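Local coordinates for MMACHC-like protein (Caenorhabditis elegans, PDB 5UJC) that binds vitamin B12 and probably removes its upper-axial group, reducing cyanocobalamin with flavin and NADPH and dealkylating alkylcobalamins with glutathione, at residues A[11-14]-A[15-19]; A[239-243]-A[244-248]. All blocks are in the same frame, centred on the assembly; numbering follows the deposited sequence.

In the fold
The C-terminal end of one helix and the N-terminal end of another make this pair instructive. Interaction 1 covers the last turns and exit of helix 5-18, which lies against the four-stranded antiparallel sheet; interaction 2 covers the entry into helix 243-250, where a loop leads into the helix through a serine N-cap. Their centres lie 26 Å apart and their nearest atoms about 12 Å, so neither touches the other. Interaction 1 is remote from the annotated sites. Interaction 2 comes closer: the side chain of Tyr241 is about 7 Å from the bound Co-methylcobalamin and about 10 Å from that of Asp121, a substrate-binding residue inferred by similarity. Two tartrates, probably from the crystallisation liquor, also bind at interaction 2.

Interaction 1: A[11-14]-A[15-19]; sequences IKRV and VDQKL
Residues from Ile11 to Lys18 are joined by i to i+4 backbone hydrogen bonds, from a nearly straight Val15 N to Ile11 O (3.2 Å, 170°) to Lys18 N to Val14 O (3.1 Å). One turn apart, Lys12 and Asp16 form a salt bridge, with Lys12 NZ 2.9 Å from Asp16 OD2 on its syn lone pair. The lysine chain runs extended as far as CE and then bends (chi4 -64°), which brings the ammonium back to the carboxylate. Ser27 OG bonds both Lys12 NZ and Asp16 OD1, and a water donates to Asp16 OD2 (2.7 Å), so both carboxylate oxygens have partners. A methionine in place of Lys12 would probably leave Asp16 without its charged mate, held by Ser27 and water. Farther round, Gln17 crosses the Arg13 chain obliquely, Gln17 NE2 coming 3.7 Å from Arg13 CG, with the amide and guanidinium planes 82° apart. Leu19 then leaves helical geometry. The buried side of the helix rests on the central sheet, Ile11 and Val15 meeting strands 53-60 and 185-196, while Val14 and Lys18 reach helix 93-109.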
# COMPACT_ATOMS: atom_id res chain seq x y z
N ILE A 11 -20.50 -4.84 0.98
CA ILE A 11 -19.24 -5.31 0.41
C ILE A 11 -18.06 -4.80 1.23
O ILE A 11 -17.18 -5.58 1.65
CB ILE A 11 -19.10 -4.88 -1.06
CG1 ILE A 11 -20.06 -5.68 -1.92
CG2 ILE A 11 -17.67 -5.05 -1.54
CD1 ILE A 11 -20.25 -5.09 -3.32
N LYS A 12 -18.03 -3.50 1.48
CA LYS A 12 -16.94 -2.93 2.25
C LYS A 12 -16.90 -3.53 3.66
O LYS A 12 -15.82 -3.77 4.21
CB LYS A 12 -17.04 -1.41 2.30
CG LYS A 12 -15.81 -0.75 2.94
CD LYS A 12 -15.87 0.75 2.84
CE LYS A 12 -14.55 1.42 3.16
NZ LYS A 12 -14.11 1.22 4.55
N ARG A 13 -18.08 -3.81 4.23
CA ARG A 13 -18.15 -4.35 5.58
C ARG A 13 -17.47 -5.72 5.67
O ARG A 13 -16.75 -5.99 6.61
CB ARG A 13 -19.59 -4.44 6.07
CG ARG A 13 -19.72 -4.60 7.59
CD ARG A 13 -19.23 -3.35 8.35
NE ARG A 13 -19.95 -2.15 7.92
CZ ARG A 13 -21.13 -1.75 8.40
NH1 ARG A 13 -21.74 -2.41 9.41
NH2 ARG A 13 -21.70 -0.66 7.91
N VAL A 14 -17.69 -6.58 4.68
CA VAL A 14 -17.03 -7.92 4.71
C VAL A 14 -15.51 -7.77 4.62
O VAL A 14 -14.77 -8.43 5.31
CB VAL A 14 -17.50 -8.82 3.56
CG1 VAL A 14 -16.71 -10.13 3.57
CG2 VAL A 14 -18.94 -9.08 3.69
N VAL A 15 -15.06 -6.89 3.73
CA VAL A 15 -13.63 -6.64 3.59
C VAL A 15 -13.05 -6.17 4.92
O VAL A 15 -11.98 -6.66 5.37
CB VAL A 15 -13.35 -5.63 2.45
CG1 VAL A 15 -11.87 -5.27 2.39
CG2 VAL A 15 -13.83 -6.21 1.12
N ASP A 16 -13.75 -5.24 5.57
CA ASP A 16 -13.26 -4.65 6.82
C ASP A 16 -13.38 -5.61 8.02
O ASP A 16 -12.63 -5.50 8.99
CB ASP A 16 -14.01 -3.35 7.10
CG ASP A 16 -13.60 -2.24 6.14
OD1 ASP A 16 -12.52 -2.36 5.49
OD2 ASP A 16 -14.32 -1.23 6.06
N GLN A 17 -14.27 -6.60 7.91
CA GLN A 17 -14.33 -7.66 8.92
C GLN A 17 -13.15 -8.61 8.83
O GLN A 17 -12.61 -9.03 9.85
CB GLN A 17 -15.64 -8.44 8.79
CG GLN A 17 -16.85 -7.68 9.25
CD GLN A 17 -18.17 -8.31 8.81
OE1 GLN A 17 -18.21 -9.22 7.96
NE2 GLN A 17 -19.24 -7.82 9.37
N LYS A 18 -12.75 -8.95 7.60
CA LYS A 18 -11.74 -10.00 7.40
C LYS A 18 -10.32 -9.45 7.28
O LYS A 18 -9.38 -10.14 7.58
CB LYS A 18 -12.05 -10.80 6.16
CG LYS A 18 -13.38 -11.56 6.21
CD LYS A 18 -13.59 -12.33 7.52
CE LYS A 18 -12.59 -13.47 7.68
NZ LYS A 18 -12.86 -14.27 8.91
N LEU A 19 -10.20 -8.19 6.86
CA LEU A 19 -8.89 -7.47 6.85
C LEU A 19 -9.06 -6.29 7.79
O LEU A 19 -9.47 -5.21 7.39
CB LEU A 19 -8.54 -7.01 5.45
CG LEU A 19 -8.43 -8.11 4.39
CD1 LEU A 19 -8.28 -7.48 3.02
CD2 LEU A 19 -7.24 -9.06 4.66
O HOH W 1 -16.88 -1.22 6.92

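Interaction 2: A[239-243]-A[244-248]. With TLA (L(+)-tartaric acid), chain D.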
# COMPACT_ATOMS: atom_id res chain seq x y z
N ARG A 239 1.86 6.97 15.21
CA ARG A 239 1.76 5.53 14.98
C ARG A 239 2.69 5.17 13.82
O ARG A 239 2.52 5.66 12.70
CB ARG A 239 0.31 5.13 14.72
CG ARG A 239 -0.62 5.44 15.90
CD ARG A 239 -2.08 5.30 15.54
NE ARG A 239 -2.47 3.91 15.36
CZ ARG A 239 -3.64 3.51 14.86
NH1 ARG A 239 -4.54 4.41 14.49
NH2 ARG A 239 -3.89 2.23 14.70
N ARG A 240 3.71 4.37 14.12
CA ARG A 240 4.86 4.20 13.25
C ARG A 240 5.24 2.73 13.13
O ARG A 240 4.87 1.91 13.97
CB ARG A 240 6.06 4.99 13.82
CG ARG A 240 5.79 6.48 13.93
CD ARG A 240 6.83 7.22 14.74
NE ARG A 240 8.11 7.30 14.07
CZ ARG A 240 9.22 6.65 14.44
NH1 ARG A 240 9.23 5.82 15.49
NH2 ARG A 240 10.31 6.82 13.74
N TYR A 241 5.95 2.39 12.06
CA TYR A 241 6.59 1.09 11.95
C TYR A 241 7.53 0.88 13.15
O TYR A 241 8.22 1.81 13.58
CB TYR A 241 7.44 1.01 10.70
CG TYR A 241 6.73 0.82 9.33
CD1 TYR A 241 5.36 0.78 9.20
CD2 TYR A 241 7.49 0.65 8.19
CE1 TYR A 241 4.76 0.55 7.96
CE2 TYR A 241 6.91 0.39 6.96
CZ TYR A 241 5.55 0.34 6.85
OH TYR A 241 4.97 0.07 5.61
N SER A 242 7.63 -0.37 13.61
CA SER A 242 8.63 -0.73 14.60
C SER A 242 10.03 -0.63 14.03
O SER A 242 10.24 -0.59 12.81
CB SER A 242 8.38 -2.15 15.08
OG SER A 242 8.70 -3.08 14.05
N THR A 243 11.01 -0.62 14.92
CA THR A 243 12.39 -0.72 14.53
C THR A 243 12.64 -1.96 13.67
O THR A 243 13.32 -1.89 12.65
CB THR A 243 13.29 -0.74 15.78
OG1 THR A 243 13.08 0.48 16.49
CG2 THR A 243 14.75 -0.90 15.45
N THR A 244 12.11 -3.09 14.09
CA THR A 244 12.25 -4.33 13.36
C THR A 244 11.69 -4.18 11.94
O THR A 244 12.32 -4.61 10.96
CB THR A 244 11.55 -5.47 14.09
OG1 THR A 244 12.12 -5.61 15.39
CG2 THR A 244 11.69 -6.79 13.35
N GLN A 245 10.52 -3.57 11.83
CA GLN A 245 9.87 -3.41 10.53
C GLN A 245 10.70 -2.48 9.60
O GLN A 245 10.84 -2.75 8.41
CB GLN A 245 8.46 -2.90 10.72
CG GLN A 245 7.70 -2.75 9.41
CD GLN A 245 6.19 -2.56 9.54
OE1 GLN A 245 5.51 -2.49 8.52
NE2 GLN A 245 5.67 -2.43 10.78
N MET A 246 11.22 -1.38 10.15
CA MET A 246 12.05 -0.48 9.36
C MET A 246 13.36 -1.18 8.92
O MET A 246 13.84 -0.97 7.80
CB MET A 246 12.29 0.81 10.12
CG MET A 246 11.04 1.68 10.18
SD MET A 246 11.26 3.30 10.86
CE MET A 246 11.37 2.91 12.56
N GLU A 247 13.92 -2.04 9.79
CA GLU A 247 15.12 -2.77 9.42
C GLU A 247 14.79 -3.74 8.27
O GLU A 247 15.54 -3.86 7.30
CB GLU A 247 15.68 -3.53 10.62
CG GLU A 247 16.97 -4.32 10.32
CD GLU A 247 18.13 -3.45 9.93
OE1 GLU A 247 18.21 -2.29 10.40
OE2 GLU A 247 18.98 -3.93 9.16
N PHE A 248 13.67 -4.44 8.40
CA PHE A 248 13.23 -5.41 7.41
C PHE A 248 13.07 -4.75 6.02
O PHE A 248 13.67 -5.20 5.04
CB PHE A 248 11.91 -6.03 7.90
CG PHE A 248 11.36 -7.11 7.02
CD1 PHE A 248 10.47 -6.81 5.99
CD2 PHE A 248 11.67 -8.45 7.27
CE1 PHE A 248 9.92 -7.82 5.23
CE2 PHE A 248 11.11 -9.45 6.50
CZ PHE A 248 10.23 -9.13 5.49
O1 TLA D . 10.71 -1.47 17.64
O11 TLA D . 10.96 -3.52 16.79
C1 TLA D . 11.05 -2.74 17.73
C2 TLA D . 11.63 -3.28 18.96
O2 TLA D . 11.65 -2.36 20.00
C3 TLA D . 12.91 -3.93 18.82
O3 TLA D . 13.85 -3.15 18.18
C4 TLA D . 13.39 -4.64 20.06
O4 TLA D . 12.74 -5.58 20.55
O41 TLA D . 14.44 -4.15 20.61
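The amide of Gln245 lies flat over one face of the Tyr241 ring, the two planes only 12° apart. Its OE1 sits 3.1 Å above the ring plane, over the centre, and Gln245 CG adds a CH-pi contact 3.9 Å from the centroid of the Tyr241 ring. With CG anti to the backbone N (chi1 -178°) and the rest of the chain extended, Gln245 reaches back along the loop to cover the ring. Beyond the stack, Gln245 NE2 donates to Pro62 O, which fixes the rotation of the amide, and Tyr241 OH bonds a tartrate, while His183 meets the tyrosine edge-to-face. At the ring's edge, Met246 CG packs 3.7 Å from Tyr241 CB, and the bent end of the methionine puts CE beside Tyr241 O.

Ser242 is the N-cap of helix 243-250. Its OG, turned between the backbone N and the carbonyl carbon (chi1 71°), accepts from Gln245 N at 2.9 Å, and Asp66 OD1 is its other partner. Behind the cap the helix begins with Met246 N to Ser242 O (2.9 Å) and Glu247 N to Thr243 O.

The amides of the first turn also hold a carboxylate of a different tartrate. Thr243 N bonds O1 of this tartrate at 2.9 Å, and the other oxygen of that carboxylate, O11, is gripped twice by Thr244, from N at 3.0 Å and from OG1 at 2.8 Å. Although the tartrate is probably a crystallisation additive, its binding mode is informative: the N-terminal end of a helix offers N-H groups, and the helix dipole would be expected to add to their pull on an anion. Serine capping and carboxylate binding thus use different amides of the same first turn, while the tyrosine-glutamine stack ties the incoming loop to the helix.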